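Local coordinates for protein Pcdhgb2 (Mus musculus, PDB 5SZR) that probably mediates calcium-dependent cell adhesion and may help to establish and maintain specific neuronal connections in the brain, at residues V224-P230 with Q280-E286; Y252-D258 with F291-A297. One frame throughout, in Å; residues are numbered along the deposited sequence.

Both contacts lie in one cadherin repeat, the third in this chain. Their segments alternate along the sequence, so the two closed loops cross. From the N terminus, strand 219-225 runs out into 224-230, and 252-258 follows on strand 250-257. Interaction 1 then closes a loop over 49 intervening residues when 280-286 leaves strand 276-279 and passes beside 224-230. Interaction 2 closes over 32 residues, pairing strand 290-299 with strand 250-257. Interaction 1 thus sits at the calcium-binding C-terminal end of the repeat, and interaction 2 forms one edge of the sheet that also holds strand 219-225. They touch where Phe-283 CZ meets Phe-291 CZ at 3.8 Å, the rings edge-to-face.

Interaction 1: V224-P230 with Q280-E286; sequences VAENNPP and QRAFDHE. With CA (calcium ion), chain P; CA (calcium ion), chain Q.
This is one repeat's contribution to a cadherin inter-repeat site for two calcium ions: Glu-226, just after strand 219-225, meets the Asp-His-Glu loop before 290-299. Nearest CA pairs are Glu-226/Phe-283 (5.1 Å) and Asn-227/Ala-282 (4.9 Å). After extended Ala-225, Asn-227 turns left-handed helical (66/20), its N donating to Phe-283 O (2.9 Å). Asn-228 (chi1 p, chi2 -69°) accepts at OD1 from Phe-283 N (2.8 Å) and donates from ND2 to Arg-281 O (3.0 Å). Phe-283 (m) sets its ring edge against Val-224, CD1 to CG1 4.0 Å. Glu-226 (t, t) brings OE2 to His-285 N (very short, 2.4 Å). Asp-284 (t) OD1 closes an Asx turn with Glu-286 N (3.2 Å). Glu-226 OE2, Asp-284 OD1 and Glu-286 OE1 bind the first ion at 2.3, 2.4 and 2.3 Å, with two waters (2.4, 2.6 Å) and Asp-320. Glu-226 OE1 and Glu-286 OE1 (both 2.8 Å) and OE2 of Glu-286 (m, p; 2.4 Å) bind the second, so both glutamates bridge; Asp-317, Asp-320, Asp-360 and the backbone O of Arg-318 complete it.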
ATOM      1  N   VAL A 224      24.949  16.807 -14.509  1.00 52.60           N
ATOM      2  CA  VAL A 224      25.245  18.007 -13.728  1.00 53.01           C
ATOM      3  C   VAL A 224      26.254  18.851 -14.498  1.00 56.43           C
ATOM      4  O   VAL A 224      27.370  18.393 -14.771  1.00 48.38           O
ATOM      5  CB  VAL A 224      25.796  17.682 -12.328  1.00 51.17           C
ATOM      6  CG1 VAL A 224      25.845  18.943 -11.480  1.00 51.27           C
ATOM      7  CG2 VAL A 224      24.971  16.611 -11.652  1.00 50.65           C
ATOM      8  N   ALA A 225      25.873  20.082 -14.822  1.00 55.69           N
ATOM      9  CA  ALA A 225      26.780  20.979 -15.521  1.00 57.07           C
ATOM     10  C   ALA A 225      27.952  21.351 -14.623  1.00 56.68           C
ATOM     11  O   ALA A 225      27.783  21.649 -13.438  1.00 57.52           O
ATOM     12  CB  ALA A 225      26.052  22.241 -15.983  1.00 58.31           C
ATOM     13  N   GLU A 226      29.143  21.309 -15.209  1.00 55.13           N
ATOM     14  CA  GLU A 226      30.374  21.736 -14.562  1.00 58.25           C
ATOM     15  C   GLU A 226      30.221  23.107 -13.917  1.00 59.75           C
ATOM     16  O   GLU A 226      29.369  23.909 -14.317  1.00 60.23           O
ATOM     17  CB  GLU A 226      31.481  21.751 -15.614  1.00 63.38           C
ATOM     18  CG  GLU A 226      32.849  22.175 -15.191  1.00 68.03           C
ATOM     19  CD  GLU A 226      33.825  22.024 -16.332  1.00 68.21           C
ATOM     20  OE1 GLU A 226      33.484  22.414 -17.467  1.00 64.55           O
ATOM     21  OE2 GLU A 226      34.914  21.468 -16.101  1.00 74.01           O
ATOM     22  N   ASN A 227      31.055  23.365 -12.907  1.00 60.64           N
ATOM     23  CA  ASN A 227      31.165  24.659 -12.234  1.00 61.51           C
ATOM     24  C   ASN A 227      29.897  25.026 -11.474  1.00 61.25           C
ATOM     25  O   ASN A 227      29.664  26.203 -11.171  1.00 61.07           O
ATOM     26  CB  ASN A 227      31.543  25.771 -13.219  1.00 58.89           C
ATOM     27  CG  ASN A 227      32.834  25.470 -13.951  1.00 60.59           C
ATOM     28  OD1 ASN A 227      33.768  24.914 -13.376  1.00 61.76           O
ATOM     29  ND2 ASN A 227      32.890  25.828 -15.229  1.00 60.44           N
ATOM     30  N   ASN A 228      29.072  24.025 -11.182  1.00 59.12           N
ATOM     31  CA  ASN A 228      27.921  24.187 -10.315  1.00 58.91           C
ATOM     32  C   ASN A 228      28.343  24.792  -8.977  1.00 60.46           C
ATOM     33  O   ASN A 228      29.446  24.531  -8.486  1.00 61.46           O
ATOM     34  CB  ASN A 228      27.279  22.832 -10.065  1.00 57.83           C
ATOM     35  CG  ASN A 228      28.244  21.861  -9.412  1.00 59.08           C
ATOM     36  OD1 ASN A 228      29.211  21.414 -10.035  1.00 58.54           O
ATOM     37  ND2 ASN A 228      28.005  21.556  -8.143  1.00 59.66           N
ATOM     38  N   PRO A 229      27.480  25.589  -8.352  1.00 61.36           N
ATOM     39  CA  PRO A 229      27.754  26.016  -6.984  1.00 66.14           C
ATOM     40  C   PRO A 229      27.778  24.813  -6.065  1.00 65.44           C
ATOM     41  O   PRO A 229      27.081  23.812  -6.310  1.00 55.87           O
ATOM     42  CB  PRO A 229      26.577  26.950  -6.660  1.00 66.35           C
ATOM     43  CG  PRO A 229      25.912  27.244  -7.969  1.00 64.81           C
ATOM     44  CD  PRO A 229      26.173  26.064  -8.836  1.00 60.33           C
ATOM     45  N   PRO A 230      28.584  24.852  -5.009  1.00 68.54           N
ATOM     46  CA  PRO A 230      28.472  23.814  -3.982  1.00 66.30           C
ATOM     47  C   PRO A 230      27.115  23.913  -3.311  1.00 65.52           C
ATOM     48  O   PRO A 230      26.534  24.996  -3.193  1.00 61.16           O
ATOM     49  CB  PRO A 230      29.606  24.145  -3.005  1.00 68.79           C
ATOM     50  CG  PRO A 230      30.461  25.126  -3.703  1.00 63.38           C
ATOM     51  CD  PRO A 230      29.588  25.860  -4.659  1.00 62.92           C
ATOM     52  N   GLN A 280      28.305  18.468  -3.357  1.00 57.88           N
ATOM     53  CA  GLN A 280      28.987  19.136  -2.258  1.00 61.17           C
ATOM     54  C   GLN A 280      30.146  20.015  -2.711  1.00 62.87           C
ATOM     55  O   GLN A 280      30.739  20.708  -1.877  1.00 63.30           O
ATOM     56  CB  GLN A 280      29.502  18.097  -1.255  1.00 64.24           C
ATOM     57  CG  GLN A 280      28.438  17.113  -0.778  1.00 64.76           C
ATOM     58  CD  GLN A 280      27.619  17.642   0.382  1.00 67.30           C
ATOM     59  OE1 GLN A 280      27.782  17.199   1.519  1.00 69.56           O
ATOM     60  NE2 GLN A 280      26.730  18.591   0.102  1.00 67.36           N
ATOM     61  N   ARG A 281      30.480  20.004  -3.998  1.00 61.81           N
ATOM     62  CA  ARG A 281      31.582  20.803  -4.511  1.00 61.06           C
ATOM     63  C   ARG A 281      31.292  21.184  -5.952  1.00 61.06           C
ATOM     64  O   ARG A 281      30.426  20.600  -6.608  1.00 61.64           O
ATOM     65  CB  ARG A 281      32.910  20.048  -4.433  1.00 62.39           C
ATOM     66  CG  ARG A 281      32.965  18.832  -5.347  1.00 64.08           C
ATOM     67  CD  ARG A 281      34.397  18.432  -5.665  1.00 68.86           C
ATOM     68  NE  ARG A 281      35.163  18.112  -4.464  1.00 73.30           N
ATOM     69  CZ  ARG A 281      36.369  17.557  -4.478  1.00 76.15           C
ATOM     70  NH1 ARG A 281      36.996  17.298  -3.340  1.00 78.87           N
ATOM     71  NH2 ARG A 281      36.948  17.258  -5.633  1.00 76.91           N
ATOM     72  N   ALA A 282      32.038  22.170  -6.445  1.00 62.23           N
ATOM     73  CA  ALA A 282      31.978  22.533  -7.854  1.00 58.97           C
ATOM     74  C   ALA A 282      32.690  21.470  -8.679  1.00 56.07           C
ATOM     75  O   ALA A 282      33.894  21.250  -8.514  1.00 56.52           O
ATOM     76  CB  ALA A 282      32.615  23.903  -8.078  1.00 62.40           C
ATOM     77  N   PHE A 283      31.948  20.795  -9.553  1.00 53.25           N
ATOM     78  CA  PHE A 283      32.551  19.778 -10.401  1.00 53.04           C
ATOM     79  C   PHE A 283      33.359  20.426 -11.524  1.00 55.63           C
ATOM     80  O   PHE A 283      33.027  21.508 -12.015  1.00 57.68           O
ATOM     81  CB  PHE A 283      31.477  18.860 -10.981  1.00 50.35           C
ATOM     82  CG  PHE A 283      30.718  18.076  -9.941  1.00 52.37           C
ATOM     83  CD1 PHE A 283      29.381  17.768 -10.130  1.00 51.46           C
ATOM     84  CD2 PHE A 283      31.343  17.638  -8.786  1.00 53.67           C
ATOM     85  CE1 PHE A 283      28.674  17.041  -9.177  1.00 51.84           C
ATOM     86  CE2 PHE A 283      30.640  16.909  -7.829  1.00 54.63           C
ATOM     87  CZ  PHE A 283      29.306  16.611  -8.027  1.00 51.63           C
ATOM     88  N   ASP A 284      34.436  19.751 -11.923  1.00 54.51           N
ATOM     89  CA  ASP A 284      35.323  20.206 -12.991  1.00 57.95           C
ATOM     90  C   ASP A 284      35.416  19.086 -14.019  1.00 58.79           C
ATOM     91  O   ASP A 284      36.071  18.066 -13.773  1.00 61.82           O
ATOM     92  CB  ASP A 284      36.699  20.578 -12.431  1.00 58.43           C
ATOM     93  CG  ASP A 284      37.691  21.001 -13.503  1.00 61.48           C
ATOM     94  OD1 ASP A 284      37.284  21.301 -14.646  1.00 60.42           O
ATOM     95  OD2 ASP A 284      38.901  21.055 -13.189  1.00 65.27           O
ATOM     96  N   HIS A 285      34.749  19.273 -15.162  1.00 56.76           N
ATOM     97  CA  HIS A 285      34.700  18.235 -16.190  1.00 58.60           C
ATOM     98  C   HIS A 285      36.093  17.827 -16.652  1.00 62.95           C
ATOM     99  O   HIS A 285      36.301  16.679 -17.060  1.00 65.02           O
ATOM    100  CB  HIS A 285      33.865  18.722 -17.377  1.00 58.95           C
ATOM    101  CG  HIS A 285      33.911  17.816 -18.569  1.00 60.61           C
ATOM    102  ND1 HIS A 285      33.037  16.764 -18.738  1.00 59.48           N
ATOM    103  CD2 HIS A 285      34.719  17.812 -19.655  1.00 61.82           C
ATOM    104  CE1 HIS A 285      33.308  16.147 -19.875  1.00 61.36           C
ATOM    105  NE2 HIS A 285      34.325  16.763 -20.451  1.00 57.97           N
ATOM    106  N   GLU A 286      37.057  18.741 -16.586  1.00 65.16           N
ATOM    107  CA  GLU A 286      38.405  18.428 -17.038  1.00 69.25           C
ATOM    108  C   GLU A 286      39.145  17.503 -16.077  1.00 74.31           C
ATOM    109  O   GLU A 286      40.089  16.827 -16.500  1.00 79.74           O
ATOM    110  CB  GLU A 286      39.185  19.722 -17.262  1.00 67.96           C
ATOM    111  CG  GLU A 286      38.874  20.419 -18.595  1.00 69.13           C
ATOM    112  CD  GLU A 286      37.461  20.983 -18.679  1.00 67.59           C
ATOM    113  OE1 GLU A 286      37.041  21.693 -17.749  1.00 60.61           O
ATOM    114  OE2 GLU A 286      36.772  20.723 -19.687  1.00 61.08           O
TER
HETATM  115 CA    CA P 713      36.527  23.090 -15.983  1.00 50.04          CA
HETATM  116 CA    CA Q 714      35.252  22.538 -19.676  1.00 52.64          CA
HETATM  117  O   HOH W   1      36.236  23.874 -13.734  1.00 54.08           O
HETATM  118  O   HOH W   2      38.860  24.178 -16.304  1.00 42.55           O

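Interaction 2: Y252-D258 with F291-A297; sequences YSIIASD and FQLTLQA. With NAG (2-acetamido-2-deoxy-beta-D-glucopyranose), chain E.
Strands 250-257 and 290-299 pair antiparallel at the edge of one sheet of the cadherin beta sandwich, and a classic beta bulge interrupts their register. The axes of 252-257 and 291-297 approach to 4.6 Å at 141°. Tyr-252 with Ala-297 and Ile-254 with Leu-295 are non-hydrogen-bonded pairs. Ser-253 with Gln-296 is a hydrogen-bonded one, Ser-253 N to Gln-296 O being 3.0 Å and Gln-296 N to Ser-253 O 2.9 Å. At the bulge, Ile-255 (-115/-21) and Ala-256 (-156/161) both face Thr-294, whose O takes Ile-255 N at 3.0 Å and, weakly, Ala-256 N at 3.4 Å; Thr-294 N returns a bond to Ala-256 O (2.8 Å). With the register shifted by one, Ala-256/Thr-294 is a hydrogen-bonded pair and Ser-257/Leu-293 a non-hydrogen-bonded one (CA-CA 4.4 Å).

One face looks into the sandwich. There Leu-293 (chi1 t, chi2 p) wedges its CD1 into the hollow between Ile-254 CG2 (3.7 Å) and Ser-257 CB (3.8 Å). Ile-254 CG1 rests against Leu-295 CD2 at 4.1 Å, and the Tyr-252 side chain (chi1 m) touches Ala-297, CE1 to CB 4.0 Å. Val-237, Val-268 and Val-270 of the opposing sheet close over this layer.

On the other face, Thr-294 (chi1 m) fills the hollow beside the bulge, its CG2 3.6 Å from Ile-255 CG1 and its CB 3.9 Å from Ala-256 CB. Ile-255 CG2 touches Gln-296 CB (4.0 Å), while Ile-255 CD1 meets C6 of a glycan N-acetylglucosamine at 3.5 Å. Asp-258 (chi1 p) folds back so that its OD1 accepts from Gln-292 N at 2.8 Å.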
ATOM      1  N   TYR A 252      16.978   7.705   3.459  1.00 52.23           N
ATOM      2  CA  TYR A 252      17.928   7.532   2.366  1.00 50.28           C
ATOM      3  C   TYR A 252      19.346   7.818   2.841  1.00 50.64           C
ATOM      4  O   TYR A 252      19.571   8.666   3.709  1.00 50.32           O
ATOM      5  CB  TYR A 252      17.587   8.447   1.189  1.00 47.13           C
ATOM      6  CG  TYR A 252      16.156   8.316   0.729  1.00 47.01           C
ATOM      7  CD1 TYR A 252      15.765   7.266  -0.091  1.00 46.31           C
ATOM      8  CD2 TYR A 252      15.193   9.230   1.133  1.00 47.99           C
ATOM      9  CE1 TYR A 252      14.455   7.133  -0.505  1.00 46.76           C
ATOM     10  CE2 TYR A 252      13.883   9.113   0.721  1.00 49.59           C
ATOM     11  CZ  TYR A 252      13.515   8.060  -0.096  1.00 48.73           C
ATOM     12  OH  TYR A 252      12.205   7.945  -0.508  1.00 48.21           O
ATOM     13  N   SER A 253      20.305   7.103   2.252  1.00 52.87           N
ATOM     14  CA  SER A 253      21.712   7.279   2.586  1.00 52.82           C
ATOM     15  C   SER A 253      22.568   6.864   1.395  1.00 50.34           C
ATOM     16  O   SER A 253      22.081   6.266   0.429  1.00 48.71           O
ATOM     17  CB  SER A 253      22.094   6.480   3.837  1.00 52.38           C
ATOM     18  OG  SER A 253      22.034   5.084   3.591  1.00 52.57           O
ATOM     19  N   ILE A 254      23.858   7.187   1.476  1.00 48.42           N
ATOM     20  CA  ILE A 254      24.842   6.815   0.465  1.00 51.33           C
ATOM     21  C   ILE A 254      25.790   5.804   1.091  1.00 55.76           C
ATOM     22  O   ILE A 254      26.419   6.091   2.117  1.00 60.69           O
ATOM     23  CB  ILE A 254      25.620   8.032  -0.059  1.00 51.50           C
ATOM     24  CG1 ILE A 254      24.698   8.993  -0.810  1.00 53.51           C
ATOM     25  CG2 ILE A 254      26.765   7.585  -0.952  1.00 49.12           C
ATOM     26  CD1 ILE A 254      25.427  10.205  -1.370  1.00 55.67           C
ATOM     27  N   ILE A 255      25.919   4.638   0.467  1.00 55.89           N
ATOM     28  CA  ILE A 255      26.682   3.546   1.052  1.00 57.73           C
ATOM     29  C   ILE A 255      27.929   3.172   0.257  1.00 60.99           C
ATOM     30  O   ILE A 255      28.842   2.562   0.831  1.00 66.06           O
ATOM     31  CB  ILE A 255      25.794   2.305   1.253  1.00 56.61           C
ATOM     32  CG1 ILE A 255      25.219   1.861  -0.087  1.00 54.76           C
ATOM     33  CG2 ILE A 255      24.692   2.605   2.253  1.00 56.20           C
ATOM     34  CD1 ILE A 255      24.417   0.596  -0.011  1.00 56.74           C
ATOM     35  N   ALA A 256      28.011   3.504  -1.029  1.00 59.43           N
ATOM     36  CA  ALA A 256      29.174   3.108  -1.814  1.00 61.37           C
ATOM     37  C   ALA A 256      29.340   4.055  -2.992  1.00 61.68           C
ATOM     38  O   ALA A 256      28.401   4.744  -3.400  1.00 60.10           O
ATOM     39  CB  ALA A 256      29.065   1.658  -2.299  1.00 60.08           C
ATOM     40  N   SER A 257      30.554   4.062  -3.542  1.00 65.50           N
ATOM     41  CA  SER A 257      30.937   4.967  -4.618  1.00 65.56           C
ATOM     42  C   SER A 257      32.313   4.575  -5.130  1.00 67.44           C
ATOM     43  O   SER A 257      33.160   4.111  -4.363  1.00 69.22           O
ATOM     44  CB  SER A 257      30.949   6.423  -4.139  1.00 66.99           C
ATOM     45  OG  SER A 257      31.812   7.213  -4.929  1.00 69.95           O
ATOM     46  N   ASP A 258      32.531   4.771  -6.431  1.00 68.84           N
ATOM     47  CA  ASP A 258      33.842   4.509  -7.016  1.00 73.40           C
ATOM     48  C   ASP A 258      34.858   5.604  -6.710  1.00 77.78           C
ATOM     49  O   ASP A 258      35.999   5.506  -7.170  1.00 81.87           O
ATOM     50  CB  ASP A 258      33.733   4.308  -8.534  1.00 71.22           C
ATOM     51  CG  ASP A 258      32.985   5.431  -9.233  1.00 67.36           C
ATOM     52  OD1 ASP A 258      32.615   6.425  -8.570  1.00 64.96           O
ATOM     53  OD2 ASP A 258      32.774   5.320 -10.461  1.00 66.96           O
ATOM     54  N   PHE A 291      31.158   9.743 -12.197  1.00 57.39           N
ATOM     55  CA  PHE A 291      31.396   8.901 -11.032  1.00 59.16           C
ATOM     56  C   PHE A 291      30.129   8.128 -10.694  1.00 62.87           C
ATOM     57  O   PHE A 291      29.015   8.523 -11.052  1.00 61.11           O
ATOM     58  CB  PHE A 291      31.888   9.708  -9.819  1.00 57.09           C
ATOM     59  CG  PHE A 291      30.956  10.798  -9.379  1.00 54.38           C
ATOM     60  CD1 PHE A 291      30.035  10.575  -8.372  1.00 55.16           C
ATOM     61  CD2 PHE A 291      31.020  12.057  -9.953  1.00 53.69           C
ATOM     62  CE1 PHE A 291      29.178  11.583  -7.957  1.00 55.68           C
ATOM     63  CE2 PHE A 291      30.171  13.070  -9.544  1.00 53.19           C
ATOM     64  CZ  PHE A 291      29.251  12.835  -8.545  1.00 55.38           C
ATOM     65  N   GLN A 292      30.317   7.012  -9.996  1.00 66.50           N
ATOM     66  CA  GLN A 292      29.234   6.101  -9.664  1.00 65.57           C
ATOM     67  C   GLN A 292      28.936   6.137  -8.172  1.00 61.84           C
ATOM     68  O   GLN A 292      29.811   6.410  -7.346  1.00 61.70           O
ATOM     69  CB  GLN A 292      29.569   4.674 -10.098  1.00 72.45           C
ATOM     70  CG  GLN A 292      28.773   4.217 -11.306  1.00 78.00           C
ATOM     71  CD  GLN A 292      29.333   2.961 -11.939  1.00 83.97           C
ATOM     72  OE1 GLN A 292      30.540   2.709 -11.897  1.00 86.63           O
ATOM     73  NE2 GLN A 292      28.457   2.166 -12.544  1.00 84.84           N
ATOM     74  N   LEU A 293      27.686   5.828  -7.840  1.00 60.77           N
ATOM     75  CA  LEU A 293      27.150   6.042  -6.507  1.00 59.89           C
ATOM     76  C   LEU A 293      26.098   4.979  -6.227  1.00 59.97           C
ATOM     77  O   LEU A 293      25.295   4.654  -7.105  1.00 60.32           O
ATOM     78  CB  LEU A 293      26.538   7.445  -6.411  1.00 59.45           C
ATOM     79  CG  LEU A 293      26.355   8.113  -5.055  1.00 60.12           C
ATOM     80  CD1 LEU A 293      27.713   8.388  -4.436  1.00 63.36           C
ATOM     81  CD2 LEU A 293      25.557   9.398  -5.228  1.00 57.24           C
ATOM     82  N   THR A 294      26.100   4.440  -5.008  1.00 59.53           N
ATOM     83  CA  THR A 294      25.085   3.476  -4.583  1.00 58.33           C
ATOM     84  C   THR A 294      24.348   4.030  -3.370  1.00 56.26           C
ATOM     85  O   THR A 294      24.943   4.198  -2.300  1.00 57.93           O
ATOM     86  CB  THR A 294      25.700   2.114  -4.264  1.00 59.04           C
ATOM     87  OG1 THR A 294      26.168   1.507  -5.475  1.00 58.89           O
ATOM     88  CG2 THR A 294      24.652   1.206  -3.630  1.00 57.54           C
ATOM     89  N   LEU A 295      23.059   4.303  -3.536  1.00 52.34           N
ATOM     90  CA  LEU A 295      22.216   4.798  -2.459  1.00 51.05           C
ATOM     91  C   LEU A 295      21.362   3.667  -1.896  1.00 52.30           C
ATOM     92  O   LEU A 295      21.156   2.633  -2.536  1.00 53.90           O
ATOM     93  CB  LEU A 295      21.321   5.941  -2.946  1.00 48.00           C
ATOM     94  CG  LEU A 295      22.042   7.163  -3.520  1.00 48.59           C
ATOM     95  CD1 LEU A 295      22.188   7.041  -5.030  1.00 47.95           C
ATOM     96  CD2 LEU A 295      21.330   8.455  -3.145  1.00 47.18           C
ATOM     97  N   GLN A 296      20.869   3.874  -0.675  1.00 50.47           N
ATOM     98  CA  GLN A 296      20.075   2.873   0.020  1.00 51.31           C
ATOM     99  C   GLN A 296      18.842   3.520   0.631  1.00 51.60           C
ATOM    100  O   GLN A 296      18.933   4.595   1.233  1.00 53.41           O
ATOM    101  CB  GLN A 296      20.884   2.169   1.111  1.00 51.50           C
ATOM    102  CG  GLN A 296      20.042   1.228   1.963  1.00 49.45           C
ATOM    103  CD  GLN A 296      20.846   0.509   3.023  1.00 50.88           C
ATOM    104  OE1 GLN A 296      21.370  -0.578   2.787  1.00 53.46           O
ATOM    105  NE2 GLN A 296      20.946   1.112   4.204  1.00 50.82           N
ATOM    106  N   ALA A 297      17.694   2.865   0.464  1.00 48.69           N
ATOM    107  CA  ALA A 297      16.456   3.231   1.140  1.00 49.53           C
ATOM    108  C   ALA A 297      16.173   2.207   2.226  1.00 48.71           C
ATOM    109  O   ALA A 297      16.193   1.001   1.967  1.00 45.10           O
ATOM    110  CB  ALA A 297      15.280   3.293   0.163  1.00 49.82           C
TER
HETATM  111  C1  NAG E   1      22.281  -3.002   0.205  1.00 72.65           C
HETATM  112  C2  NAG E   1      21.821  -4.217   0.995  1.00 78.34           C
HETATM  113  C3  NAG E   1      22.238  -4.058   2.456  1.00 85.26           C
HETATM  114  C4  NAG E   1      23.732  -3.758   2.556  1.00 88.81           C
HETATM  115  C5  NAG E   1      24.119  -2.610   1.618  1.00 89.72           C
HETATM  116  C6  NAG E   1      25.607  -2.366   1.524  1.00 97.57           C
HETATM  117  C7  NAG E   1      19.831  -5.241  -0.006  1.00 76.15           C
HETATM  118  C8  NAG E   1      18.335  -5.322   0.010  1.00 78.29           C
HETATM  119  N2  NAG E   1      20.384  -4.409   0.883  1.00 75.82           N
HETATM  120  O3  NAG E   1      21.911  -5.233   3.190  1.00 87.67           O
HETATM  121  O4  NAG E   1      24.063  -3.395   3.892  1.00 91.12           O
HETATM  122  O5  NAG E   1      23.674  -2.893   0.286  1.00 82.21           O
HETATM  123  O6  NAG E   1      26.316  -3.032   2.558  1.00104.40           O
HETATM  124  O7  NAG E   1      20.509  -5.902  -0.785  1.00 75.10           O